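Long-range contact in Pts system, fructose-specific iiabc component (Borrelia burgdorferi, PDB 5DLE), which is the IIB domain of a multidomain protein that probably takes up fructose and phosphorylates it to fructose 1-phosphate: residues A[11-16]-A[64-69]. Numbering follows the deposited sequence.
Sequences AEKIVA and IKNASV. With IMD (imidazole), chain E.
E12 lies against S68 from CB to OE1. CB is 3.6 Å from S68 OG, and chi1 of -60° sets CG anti to the carbonyl carbon, where it still borders the same hydroxyl. CD sits between S68 OG and imidazole N3, 3.6 and 3.5 Å away. The carboxylate then divides its oxygens: OE1 accepts the S68 OG hydrogen through its anti lone pair at 2.6 Å, while OE2 takes the N3 hydrogen of the imidazole, probably from the crystallisation liquor, in a bent bond (136°). S68 OG also accepts from a water that donates to N66 O and accepts from K13 N, so one solvent molecule ties both backbones to the hydroxyl.

Two backbone bonds join the segments where they meet, at 77° to each other. S68 N donates to K13 O at 2.7 Å, and V15 N meets V69 O at 3.2 Å. On one face of the sheet I14 and V69 lie side by side, I14 CG1 touching V69 CG2 at 3.6 Å; across the backbone from them, both methyls of V15 rest on A67 CB, the nearer being CG2 at 3.8 Å. On the solvent-exposed side, the extended K13 chain runs beside N66, pointing the same way.

The contact lies where the chain passes from helix 61-66 to strand 69-74, which runs parallel to the central strand 13-19, an arrangement characteristic of the alpha/beta fold of PTS IIB domains.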
# COMPACT_ATOMS: atom_id res chain seq x y z
N ALA A 11 -10.26 -21.52 -23.13
CA ALA A 11 -9.79 -20.14 -23.10
C ALA A 11 -8.26 -20.11 -23.09
O ALA A 11 -7.61 -20.94 -22.45
CB ALA A 11 -10.33 -19.41 -21.88
N GLU A 12 -7.70 -19.14 -23.80
CA GLU A 12 -6.25 -19.00 -23.78
C GLU A 12 -5.78 -18.66 -22.37
O GLU A 12 -6.53 -18.12 -21.55
CB GLU A 12 -5.80 -17.90 -24.71
CG GLU A 12 -6.18 -18.11 -26.14
CD GLU A 12 -5.44 -17.12 -26.96
OE1 GLU A 12 -4.20 -17.13 -26.86
OE2 GLU A 12 -6.10 -16.30 -27.64
N LYS A 13 -4.52 -18.96 -22.11
CA LYS A 13 -3.93 -18.82 -20.78
C LYS A 13 -2.92 -17.68 -20.77
O LYS A 13 -2.07 -17.56 -21.64
CB LYS A 13 -3.26 -20.12 -20.35
CG LYS A 13 -4.29 -21.29 -20.16
CD LYS A 13 -3.58 -22.57 -19.82
CE LYS A 13 -4.56 -23.71 -19.67
NZ LYS A 13 -3.93 -24.88 -19.02
N ILE A 14 -3.00 -16.86 -19.72
CA ILE A 14 -1.98 -15.84 -19.46
C ILE A 14 -1.26 -16.25 -18.19
O ILE A 14 -1.89 -16.77 -17.27
CB ILE A 14 -2.64 -14.45 -19.28
CG1 ILE A 14 -3.37 -14.03 -20.56
CG2 ILE A 14 -1.58 -13.38 -18.84
CD1 ILE A 14 -4.11 -12.70 -20.45
N VAL A 15 0.06 -16.07 -18.15
CA VAL A 15 0.75 -16.10 -16.85
C VAL A 15 1.38 -14.74 -16.61
O VAL A 15 1.73 -14.00 -17.55
CB VAL A 15 1.80 -17.23 -16.74
CG1 VAL A 15 1.10 -18.59 -16.85
CG2 VAL A 15 2.91 -17.08 -17.79
N ALA A 16 1.50 -14.39 -15.33
CA ALA A 16 2.09 -13.10 -15.01
C ALA A 16 2.97 -13.23 -13.78
O ALA A 16 2.77 -14.13 -12.95
CB ALA A 16 1.01 -12.03 -14.73
N ILE A 64 4.04 -22.05 -17.62
CA ILE A 64 4.69 -21.18 -18.60
C ILE A 64 4.60 -21.81 -20.00
O ILE A 64 4.37 -21.12 -21.00
CB ILE A 64 6.14 -20.88 -18.17
CG1 ILE A 64 6.13 -20.11 -16.85
CG2 ILE A 64 6.85 -20.09 -19.26
CD1 ILE A 64 7.53 -20.07 -16.21
N LYS A 65 4.81 -23.13 -20.08
CA LYS A 65 4.69 -23.83 -21.36
C LYS A 65 3.32 -23.59 -22.01
O LYS A 65 3.24 -23.32 -23.22
CB LYS A 65 4.92 -25.33 -21.14
CG LYS A 65 4.58 -26.16 -22.35
CD LYS A 65 4.72 -27.68 -22.06
CE LYS A 65 4.08 -28.48 -23.19
NZ LYS A 65 2.58 -28.52 -23.03
N ASN A 66 2.24 -23.67 -21.23
CA ASN A 66 0.90 -23.59 -21.79
C ASN A 66 0.42 -22.18 -22.07
O ASN A 66 -0.61 -22.00 -22.73
CB ASN A 66 -0.08 -24.31 -20.87
CG ASN A 66 0.20 -25.80 -20.81
OD1 ASN A 66 0.70 -26.39 -21.77
ND2 ASN A 66 -0.09 -26.41 -19.67
N ALA A 67 1.13 -21.16 -21.57
CA ALA A 67 0.64 -19.79 -21.67
C ALA A 67 0.74 -19.25 -23.09
O ALA A 67 1.70 -19.53 -23.81
CB ALA A 67 1.49 -18.90 -20.75
N SER A 68 -0.23 -18.41 -23.46
CA SER A 68 -0.15 -17.69 -24.72
C SER A 68 0.80 -16.52 -24.62
O SER A 68 1.46 -16.15 -25.60
CB SER A 68 -1.51 -17.18 -25.16
OG SER A 68 -2.35 -18.26 -25.49
N VAL A 69 0.82 -15.89 -23.44
CA VAL A 69 1.61 -14.68 -23.21
C VAL A 69 2.10 -14.69 -21.77
O VAL A 69 1.47 -15.29 -20.90
CB VAL A 69 0.77 -13.41 -23.50
CG1 VAL A 69 0.48 -13.28 -25.00
CG2 VAL A 69 -0.58 -13.51 -22.82
N1 IMD E . -5.49 -12.09 -29.03
C2 IMD E . -5.72 -13.22 -28.33
N3 IMD E . -4.98 -14.22 -28.88
C4 IMD E . -4.28 -13.71 -29.92
C5 IMD E . -4.60 -12.36 -30.02
O HOH W 1 -2.72 -20.53 -24.07
O HOH W 2 -1.54 -24.23 -17.44